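Local coordinates for protein RNA N6-adenosine-methyltransferase METTL16,RNA N6-adenosine-methyltransferase METTL16 (Homo sapiens, PDB 6M1U) that methylates N6 of an adenosine in U6 small nuclear RNA, the vertebrate conserved region modelled here probably contributing to RNA binding, at residues 30-33 / 34-38; 52-55 / 56-60; 117-121 / 122-126. All coordinates share one frame; numbering follows the deposited sequence.

How the contacts relate
From the N terminus, contact 1 comes first and closes no loop: it is the opening of helix 30-44, residues 30-33 bonded to 34-38 one turn on. Contact 2 then closes the connection between strands 48-52 and 58-67, and contact 3 closes the tight hairpin between strands 108-119 and 122-131. The three follow in series; none encloses or crosses another. In space they converge. Strands 58-67 and 108-119 are neighbours in the antiparallel sheet, so the ends of the two loops lie side by side, with Glu58 against Lys117. The helix of contact 1 packs on both, Val32 and Thr35 meeting Val59 while Ile31 meets Lys118 and Ala123.

Contact 1: 30-33 / 34-38; sequences GIVV and VTTWI
Val33 meets Trp37 one helical turn on, through both its side chain and its carbonyl. With CG1 anti to the backbone N (chi1 158°), the methyl lies beside the carbonyl carbon and comes to 3.9 Å from CD1 of Trp37. The two side chains run alongside each other, pointing the same way, and the touch falls on the five-membered ring of the indole. Val33 O holds two donors: the backbone N of Trp37 at 3.1 Å, and OG1 of Thr36 at 2.8 Å, which sits in the carbonyl plane on a lone pair. The hydroxyl is set for this by lying between its own backbone N and carbonyl carbon (chi1 74°), which turns it back along the helix. These are the first two and a half turns of helix 30-44, the i to i+4 ladder continued by Thr36 N to Val32 O, a 3.0 Å bond. Beside it, CG2 of Thr36 stands 4.4 Å from CG1 of Val32, a loose apolar touch. Val34 N bonds back to Gly30 O, whose position is less sure; CG2 of Val34, beside its own backbone N, lies on the side of Gly30, and the buried side chain meets Met13 of helix 10-20. Ser17 of the same helix touches Val33, and Leu16 O accepts the indole N-H of Trp37. Ile31 O is gripped by Thr35 twice, by N at 3.0 Å and OG1 at 2.8 Å, arriving from opposite faces of the carbonyl plane; the buried threonine hydroxyl is thereby satisfied within the helix, beneath Val59 and Val116 of the sheet.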
ATOM      1  N   GLY A  30      -1.209 -12.082  -7.440  1.00 92.79           N
ATOM      2  CA  GLY A  30      -1.247 -10.664  -7.847  1.00 85.63           C
ATOM      3  C   GLY A  30      -1.287  -9.725  -6.657  1.00 78.98           C
ATOM      4  O   GLY A  30      -0.570  -8.711  -6.688  1.00 76.56           O
ATOM      5  N   ILE A  31      -2.092 -10.052  -5.644  1.00 73.03           N
ATOM      6  CA  ILE A  31      -2.217  -9.188  -4.433  1.00 64.51           C
ATOM      7  C   ILE A  31      -0.921  -9.268  -3.619  1.00 61.54           C
ATOM      8  O   ILE A  31      -0.581  -8.272  -2.962  1.00 59.14           O
ATOM      9  CB  ILE A  31      -3.454  -9.570  -3.597  1.00 59.88           C
ATOM     10  CG1 ILE A  31      -3.367 -11.000  -3.064  1.00 58.99           C
ATOM     11  CG2 ILE A  31      -4.728  -9.347  -4.392  1.00 60.14           C
ATOM     12  CD1 ILE A  31      -4.632 -11.473  -2.392  1.00 58.15           C
ATOM     13  N   VAL A  32      -0.231 -10.410  -3.664  1.00 62.06           N
ATOM     14  CA  VAL A  32       1.048 -10.568  -2.912  1.00 60.36           C
ATOM     15  C   VAL A  32       2.087  -9.640  -3.545  1.00 59.99           C
ATOM     16  O   VAL A  32       2.758  -8.906  -2.804  1.00 60.12           O
ATOM     17  CB  VAL A  32       1.536 -12.027  -2.925  1.00 60.52           C
ATOM     18  CG1 VAL A  32       3.002 -12.125  -2.539  1.00 59.38           C
ATOM     19  CG2 VAL A  32       0.687 -12.911  -2.028  1.00 60.12           C
ATOM     20  N   VAL A  33       2.201  -9.686  -4.873  1.00 63.55           N
ATOM     21  CA  VAL A  33       3.172  -8.828  -5.608  1.00 64.13           C
ATOM     22  C   VAL A  33       2.934  -7.374  -5.198  1.00 64.19           C
ATOM     23  O   VAL A  33       3.880  -6.739  -4.706  1.00 64.41           O
ATOM     24  CB  VAL A  33       3.028  -9.008  -7.130  1.00 66.00           C
ATOM     25  CG1 VAL A  33       3.572  -7.811  -7.890  1.00 66.57           C
ATOM     26  CG2 VAL A  33       3.688 -10.289  -7.607  1.00 68.42           C
ATOM     27  N   VAL A  34       1.708  -6.887  -5.394  1.00 64.88           N
ATOM     28  CA  VAL A  34       1.334  -5.484  -5.053  1.00 63.32           C
ATOM     29  C   VAL A  34       1.777  -5.174  -3.621  1.00 63.01           C
ATOM     30  O   VAL A  34       2.469  -4.163  -3.426  1.00 62.65           O
ATOM     31  CB  VAL A  34      -0.179  -5.258  -5.223  1.00 63.32           C
ATOM     32  CG1 VAL A  34      -0.616  -3.920  -4.651  1.00 61.48           C
ATOM     33  CG2 VAL A  34      -0.606  -5.387  -6.674  1.00 65.90           C
ATOM     34  N   THR A  35       1.402  -6.029  -2.667  1.00 62.32           N
ATOM     35  CA  THR A  35       1.747  -5.803  -1.266  1.00 61.07           C
ATOM     36  C   THR A  35       3.244  -5.600  -1.082  1.00 61.10           C
ATOM     37  O   THR A  35       3.672  -4.652  -0.410  1.00 59.20           O
ATOM     38  CB  THR A  35       1.271  -6.972  -0.414  1.00 61.79           C
ATOM     39  OG1 THR A  35      -0.165  -7.033  -0.449  1.00 61.53           O
ATOM     40  CG2 THR A  35       1.762  -6.808   1.016  1.00 61.13           C
ATOM     41  N   THR A  36       4.060  -6.470  -1.683  1.00 61.81           N
ATOM     42  CA  THR A  36       5.499  -6.292  -1.525  1.00 61.27           C
ATOM     43  C   THR A  36       6.005  -5.030  -2.219  1.00 62.42           C
ATOM     44  O   THR A  36       7.099  -4.563  -1.885  1.00 62.03           O
ATOM     45  CB  THR A  36       6.272  -7.497  -2.049  1.00 62.18           C
ATOM     46  OG1 THR A  36       6.246  -7.460  -3.471  1.00 63.65           O
ATOM     47  CG2 THR A  36       5.659  -8.804  -1.581  1.00 63.37           C
ATOM     48  N   TRP A  37       5.247  -4.469  -3.178  1.00 60.41           N
ATOM     49  CA  TRP A  37       5.614  -3.156  -3.695  1.00 61.02           C
ATOM     50  C   TRP A  37       5.192  -2.051  -2.736  1.00 58.51           C
ATOM     51  O   TRP A  37       5.921  -1.065  -2.561  1.00 59.06           O
ATOM     52  CB  TRP A  37       5.014  -2.910  -5.074  1.00 60.06           C
ATOM     53  CG  TRP A  37       5.810  -3.485  -6.201  1.00 61.05           C
ATOM     54  CD1 TRP A  37       5.410  -4.466  -7.086  1.00 63.16           C
ATOM     55  CD2 TRP A  37       7.143  -3.129  -6.583  1.00 61.93           C
ATOM     56  NE1 TRP A  37       6.423  -4.737  -7.994  1.00 65.23           N
ATOM     57  CE2 TRP A  37       7.491  -3.927  -7.709  1.00 64.49           C
ATOM     58  CE3 TRP A  37       8.080  -2.207  -6.098  1.00 60.71           C
ATOM     59  CZ2 TRP A  37       8.727  -3.831  -8.332  1.00 66.44           C
ATOM     60  CZ3 TRP A  37       9.311  -2.121  -6.733  1.00 62.87           C
ATOM     61  CH2 TRP A  37       9.620  -2.925  -7.827  1.00 65.68           C
ATOM     62  N   ILE A  38       4.030  -2.179  -2.096  1.00 59.05           N
ATOM     63  CA  ILE A  38       3.710  -1.235  -1.026  1.00 59.60           C
ATOM     64  C   ILE A  38       4.748  -1.333   0.097  1.00 61.88           C
ATOM     65  O   ILE A  38       5.179  -0.318   0.658  1.00 61.74           O
ATOM     66  CB  ILE A  38       2.280  -1.461  -0.507  1.00 57.71           C
ATOM     67  CG1 ILE A  38       1.267  -1.194  -1.612  1.00 58.56           C
ATOM     68  CG2 ILE A  38       1.985  -0.505   0.597  1.00 57.04           C
ATOM     69  CD1 ILE A  38      -0.123  -1.693  -1.292  1.00 58.24           C
TER

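Contact 2: 52-55 / 56-60; sequences VPCG and KEEVS
Gly55 N gives its hydrogen to OE2 of Glu58 at 2.8 Å, a nearly straight bond (164° at the hydrogen) that reaches the carboxylate on its anti side and somewhat out of its plane. Glu58 closes a type I turn that begins at Gly55, so its side chain folds back over the turn it ends. With CG between the backbone N and the carbonyl carbon (chi1 68°) and the chain extended beyond, the carboxylate is carried across to residues 54-55, where OE2 lies 3.3 Å from CB of Cys54. The SG of Cys54 turns instead to the Glu58 backbone, 3.2 Å from its O. Further along, Ser60 CB sits 3.8 Å from Cys54 CB and 3.7 Å from CG2 of Val52, while its hydroxyl bonds to Asn115 on strand 108-119. Val52 N bonds to Ser60 O at 3.2 Å, where this connection leaves strand 48-52 for strand 58-67 in the antiparallel sheet. Shortening Glu58 to an alanine removes the carboxylate, and the Gly55 N-H is likely to be left without this partner, the turn less firmly tied. With a backbone N-H on OE2 and a partly exposed setting near the surface, the geometry is consistent with an ionised Glu58 carboxylate whose charge is eased by that bond.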
ATOM      1  N   VAL A  52       0.331  -8.782   9.090  1.00 61.71           N
ATOM      2  CA  VAL A  52      -0.475  -9.281  10.199  1.00 61.26           C
ATOM      3  C   VAL A  52      -1.369 -10.391   9.663  1.00 65.33           C
ATOM      4  O   VAL A  52      -1.655 -10.464   8.448  1.00 64.87           O
ATOM      5  CB  VAL A  52      -1.275  -8.143  10.875  1.00 60.60           C
ATOM      6  CG1 VAL A  52      -0.343  -7.270  11.682  1.00 59.67           C
ATOM      7  CG2 VAL A  52      -1.938  -7.324   9.840  1.00 59.99           C
ATOM      8  N   PRO A  53      -1.845 -11.272  10.548  1.00 66.18           N
ATOM      9  CA  PRO A  53      -2.882 -12.233  10.147  1.00 70.51           C
ATOM     10  C   PRO A  53      -4.041 -11.524   9.459  1.00 69.47           C
ATOM     11  O   PRO A  53      -4.440 -10.421   9.832  1.00 69.44           O
ATOM     12  CB  PRO A  53      -3.320 -12.858  11.472  1.00 71.02           C
ATOM     13  CG  PRO A  53      -2.767 -11.908  12.564  1.00 69.30           C
ATOM     14  CD  PRO A  53      -1.515 -11.358  11.993  1.00 68.15           C
ATOM     15  N   CYS A  54      -4.562 -12.158   8.417  1.00 72.56           N
ATOM     16  CA  CYS A  54      -5.577 -11.545   7.572  1.00 73.18           C
ATOM     17  C   CYS A  54      -6.561 -12.624   7.140  1.00 77.82           C
ATOM     18  O   CYS A  54      -6.562 -13.741   7.672  1.00 76.86           O
ATOM     19  CB  CYS A  54      -4.922 -10.870   6.365  1.00 73.44           C
ATOM     20  SG  CYS A  54      -3.840 -11.994   5.522  1.00 75.53           S
ATOM     21  N   GLY A  55      -7.405 -12.274   6.166  1.00 79.15           N
ATOM     22  CA  GLY A  55      -8.315 -13.218   5.569  1.00 86.33           C
ATOM     23  C   GLY A  55      -7.640 -14.091   4.531  1.00 84.93           C
ATOM     24  O   GLY A  55      -6.487 -13.897   4.144  1.00 88.04           O
ATOM     25  N   LYS A  56      -8.408 -15.076   4.056  1.00 94.48           N
ATOM     26  CA  LYS A  56      -7.877 -16.060   3.113  1.00 95.65           C
ATOM     27  C   LYS A  56      -7.565 -15.439   1.759  1.00 97.65           C
ATOM     28  O   LYS A  56      -6.644 -15.889   1.071  1.00 94.82           O
ATOM     29  CB  LYS A  56      -8.862 -17.215   2.959  1.00105.59           C
ATOM     30  CG  LYS A  56      -9.163 -17.918   4.270  1.00110.14           C
ATOM     31  CD  LYS A  56     -10.135 -19.068   4.088  1.00116.81           C
ATOM     32  CE  LYS A  56     -10.398 -19.776   5.413  1.00120.19           C
ATOM     33  NZ  LYS A  56     -11.192 -21.034   5.211  1.00125.92           N
ATOM     34  N   GLU A  57      -8.276 -14.389   1.378  1.00 96.14           N
ATOM     35  CA  GLU A  57      -8.137 -13.834   0.046  1.00 96.41           C
ATOM     36  C   GLU A  57      -7.622 -12.397   0.077  1.00 84.41           C
ATOM     37  O   GLU A  57      -8.047 -11.560  -0.716  1.00 85.71           O
ATOM     38  CB  GLU A  57      -9.465 -13.950  -0.699  1.00102.64           C
ATOM     39  CG  GLU A  57      -9.843 -15.425  -0.986  1.00111.43           C
ATOM     40  CD  GLU A  57     -10.876 -15.603  -2.103  1.00119.24           C
ATOM     41  OE1 GLU A  57     -11.723 -14.699  -2.310  1.00121.77           O
ATOM     42  OE2 GLU A  57     -10.843 -16.659  -2.780  1.00124.40           O
ATOM     43  N   GLU A  58      -6.675 -12.102   0.979  1.00 78.61           N
ATOM     44  CA  GLU A  58      -6.065 -10.771   1.127  1.00 71.26           C
ATOM     45  C   GLU A  58      -4.694 -10.899   1.795  1.00 68.21           C
ATOM     46  O   GLU A  58      -4.364 -11.931   2.385  1.00 66.80           O
ATOM     47  CB  GLU A  58      -6.948  -9.821   1.949  1.00 72.04           C
ATOM     48  CG  GLU A  58      -7.023 -10.257   3.391  1.00 73.31           C
ATOM     49  CD  GLU A  58      -7.877  -9.371   4.298  1.00 73.58           C
ATOM     50  OE1 GLU A  58      -8.610  -8.470   3.832  1.00 74.17           O
ATOM     51  OE2 GLU A  58      -7.815  -9.600   5.514  1.00 73.71           O
ATOM     52  N   VAL A  59      -3.892  -9.837   1.679  1.00 64.14           N
ATOM     53  CA  VAL A  59      -2.674  -9.649   2.456  1.00 61.91           C
ATOM     54  C   VAL A  59      -2.778  -8.320   3.197  1.00 60.83           C
ATOM     55  O   VAL A  59      -3.260  -7.335   2.631  1.00 60.95           O
ATOM     56  CB  VAL A  59      -1.434  -9.643   1.554  1.00 57.04           C
ATOM     57  CG1 VAL A  59      -0.154  -9.513   2.387  1.00 54.92           C
ATOM     58  CG2 VAL A  59      -1.427 -10.867   0.682  1.00 57.29           C
ATOM     59  N   SER A  60      -2.334  -8.282   4.455  1.00 63.52           N
ATOM     60  CA  SER A  60      -2.486  -7.094   5.285  1.00 63.94           C
ATOM     61  C   SER A  60      -1.144  -6.601   5.804  1.00 63.68           C
ATOM     62  O   SER A  60      -0.322  -7.392   6.281  1.00 64.06           O
ATOM     63  CB  SER A  60      -3.397  -7.358   6.485  1.00 67.53           C
ATOM     64  OG  SER A  60      -4.623  -7.926   6.067  1.00 70.87           O
TER

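Contact 3: 117-121 / 122-126; sequences KKEVD and DALVE
Lys117 NZ and Glu126 OE2 form a salt bridge at 2.6 Å, the ammonium coming in from above the carboxylate plane. The two side chains cross obliquely: the lysine bends at chi3 (80°), which brings its end over the glutamate, so CD and CE also lie against the carboxylate and CG of Glu126 stands 3.5 Å from Lys117 CD. The other carboxylate oxygen, OE1, is taken by NE2 of His128, so both oxygens have basic or polar company and the charge is probably kept. Behind this bridge the backbones of Lys117 and Leu124 make a hydrogen-bonded antiparallel pair in both directions, Lys117 N to Leu124 O at 2.7 Å and Leu124 N to Lys117 O at 2.5 Å. Next comes the non-hydrogen-bonded pair of Lys118 and Ala123, and then Glu119 N reaches Asp122 O at 3.1 Å, a more bent bond. Val120, with phi 56° and psi -120°, and Asp121 after it have backbone angles close to those of a type II' turn, giving a tight beta hairpin. Packing on the face of Lys117, Glu119 and Leu124 is mostly aliphatic: CB of Glu119 meets CB of Leu124 at 3.9 Å, and CD2 of Leu124 lies 4.2 Å from CD of Lys117. Asp122, on the same face, has its OD1 bonded to the backbone N of Ala10. Outward from here, strand 122-131 runs between its hairpin partner and strand 4-8, with backbone bonds from Ala123 to Val8 and from Val125 to Phe6. Strand 58-67 lies along the far edge of strand 108-119, and helix 30-44 closes over the face of Lys118 and Ala123, where Ile31 packs.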
ATOM      1  N   LYS A 117      -6.742  -6.687  -1.174  1.00 73.23           N
ATOM      2  CA  LYS A 117      -7.684  -7.805  -1.437  1.00 80.83           C
ATOM      3  C   LYS A 117      -7.991  -7.920  -2.931  1.00 84.44           C
ATOM      4  O   LYS A 117      -7.948  -6.895  -3.632  1.00 86.04           O
ATOM      5  CB  LYS A 117      -8.975  -7.613  -0.636  1.00 76.16           C
ATOM      6  CG  LYS A 117      -9.019  -6.368   0.237  1.00 72.90           C
ATOM      7  CD  LYS A 117     -10.425  -5.931   0.577  1.00 74.17           C
ATOM      8  CE  LYS A 117     -11.040  -6.734   1.703  1.00 74.60           C
ATOM      9  NZ  LYS A 117     -12.433  -6.314   1.976  1.00 77.18           N
ATOM     10  N   LYS A 118      -8.138  -9.172  -3.354  1.00 94.80           N
ATOM     11  CA  LYS A 118      -8.420  -9.508  -4.760  1.00105.91           C
ATOM     12  C   LYS A 118      -9.915  -9.357  -4.903  1.00114.24           C
ATOM     13  O   LYS A 118     -10.637 -10.160  -4.345  1.00114.05           O
ATOM     14  CB  LYS A 118      -8.037 -10.956  -5.059  1.00114.82           C
ATOM     15  CG  LYS A 118      -8.219 -11.391  -6.501  1.00123.32           C
ATOM     16  CD  LYS A 118      -7.779 -12.815  -6.752  1.00129.32           C
ATOM     17  CE  LYS A 118      -7.988 -13.245  -8.186  1.00135.06           C
ATOM     18  NZ  LYS A 118      -7.557 -14.643  -8.429  1.00138.70           N
ATOM     19  N   GLU A 119     -10.308  -8.306  -5.593  1.00118.63           N
ATOM     20  CA  GLU A 119     -11.729  -8.001  -5.809  1.00123.94           C
ATOM     21  C   GLU A 119     -11.906  -8.097  -7.311  1.00125.54           C
ATOM     22  O   GLU A 119     -11.047  -7.543  -8.003  1.00123.60           O
ATOM     23  CB  GLU A 119     -12.002  -6.593  -5.298  1.00124.89           C
ATOM     24  CG  GLU A 119     -13.442  -6.160  -5.413  1.00130.29           C
ATOM     25  CD  GLU A 119     -13.560  -4.751  -5.954  1.00133.40           C
ATOM     26  OE1 GLU A 119     -12.897  -4.455  -6.947  1.00134.52           O
ATOM     27  OE2 GLU A 119     -14.301  -3.955  -5.374  1.00134.92           O
ATOM     28  N   VAL A 120     -12.904  -8.859  -7.762  1.00127.82           N
ATOM     29  CA  VAL A 120     -13.129  -9.047  -9.219  1.00129.06           C
ATOM     30  C   VAL A 120     -11.832  -9.585  -9.806  1.00127.40           C
ATOM     31  O   VAL A 120     -11.361 -10.632  -9.362  1.00125.60           O
ATOM     32  CB  VAL A 120     -13.585  -7.771  -9.941  1.00130.29           C
ATOM     33  CG1 VAL A 120     -13.674  -8.010 -11.438  1.00133.69           C
ATOM     34  CG2 VAL A 120     -14.910  -7.275  -9.392  1.00131.43           C
ATOM     35  N   ASP A 121     -11.261  -8.855 -10.751  1.00125.71           N
ATOM     36  CA  ASP A 121     -10.075  -9.400 -11.403  1.00125.03           C
ATOM     37  C   ASP A 121      -8.855  -8.655 -10.902  1.00117.96           C
ATOM     38  O   ASP A 121      -7.722  -9.145 -10.982  1.00119.88           O
ATOM     39  CB  ASP A 121     -10.155  -9.273 -12.930  1.00126.93           C
ATOM     40  CG  ASP A 121     -11.339 -10.002 -13.522  1.00130.32           C
ATOM     41  OD1 ASP A 121     -11.918 -10.859 -12.819  1.00131.10           O
ATOM     42  OD2 ASP A 121     -11.680  -9.722 -14.699  1.00132.93           O
ATOM     43  N   ASP A 122      -9.114  -7.443 -10.420  1.00116.88           N
ATOM     44  CA  ASP A 122      -8.107  -6.494  -9.978  1.00109.85           C
ATOM     45  C   ASP A 122      -7.846  -6.648  -8.481  1.00100.54           C
ATOM     46  O   ASP A 122      -8.342  -7.569  -7.822  1.00100.17           O
ATOM     47  CB  ASP A 122      -8.552  -5.066 -10.307  1.00114.18           C
ATOM     48  CG  ASP A 122      -9.125  -4.933 -11.709  1.00121.35           C
ATOM     49  OD1 ASP A 122      -8.362  -5.081 -12.692  1.00123.60           O
ATOM     50  OD2 ASP A 122     -10.343  -4.681 -11.820  1.00124.39           O
ATOM     51  N   ALA A 123      -7.088  -5.701  -7.937  1.00 93.51           N
ATOM     52  CA  ALA A 123      -6.736  -5.662  -6.528  1.00 86.84           C
ATOM     53  C   ALA A 123      -7.368  -4.439  -5.887  1.00 77.20           C
ATOM     54  O   ALA A 123      -7.220  -3.319  -6.388  1.00 78.06           O
ATOM     55  CB  ALA A 123      -5.226  -5.608  -6.337  1.00 78.71           C
ATOM     56  N   LEU A 124      -8.055  -4.650  -4.776  1.00 76.34           N
ATOM     57  CA  LEU A 124      -8.566  -3.552  -3.976  1.00 74.27           C
ATOM     58  C   LEU A 124      -7.590  -3.283  -2.843  1.00 71.85           C
ATOM     59  O   LEU A 124      -7.242  -4.196  -2.089  1.00 72.17           O
ATOM     60  CB  LEU A 124      -9.942  -3.890  -3.417  1.00 75.44           C
ATOM     61  CG  LEU A 124     -10.709  -2.727  -2.812  1.00 75.02           C
ATOM     62  CD1 LEU A 124     -10.934  -1.655  -3.869  1.00 76.62           C
ATOM     63  CD2 LEU A 124     -12.017  -3.235  -2.241  1.00 77.25           C
ATOM     64  N   VAL A 125      -7.156  -2.039  -2.719  1.00 72.15           N
ATOM     65  CA  VAL A 125      -6.315  -1.612  -1.605  1.00 69.62           C
ATOM     66  C   VAL A 125      -7.215  -0.867  -0.629  1.00 70.81           C
ATOM     67  O   VAL A 125      -7.737   0.200  -0.963  1.00 71.53           O
ATOM     68  CB  VAL A 125      -5.151  -0.723  -2.070  1.00 69.39           C
ATOM     69  CG1 VAL A 125      -4.329  -0.307  -0.903  1.00 67.62           C
ATOM     70  CG2 VAL A 125      -4.269  -1.438  -3.088  1.00 69.36           C
ATOM     71  N   GLU A 126      -7.452  -1.433   0.555  1.00 69.62           N
ATOM     72  CA  GLU A 126      -8.121  -0.697   1.626  1.00 69.25           C
ATOM     73  C   GLU A 126      -7.095  -0.172   2.619  1.00 66.57           C
ATOM     74  O   GLU A 126      -6.156  -0.883   2.999  1.00 65.07           O
ATOM     75  CB  GLU A 126      -9.135  -1.546   2.404  1.00 69.51           C
ATOM     76  CG  GLU A 126      -9.855  -2.647   1.670  1.00 70.61           C
ATOM     77  CD  GLU A 126     -10.914  -3.328   2.550  1.00 72.28           C
ATOM     78  OE1 GLU A 126     -10.714  -3.458   3.789  1.00 71.35           O
ATOM     79  OE2 GLU A 126     -11.961  -3.727   1.984  1.00 74.46           O
TER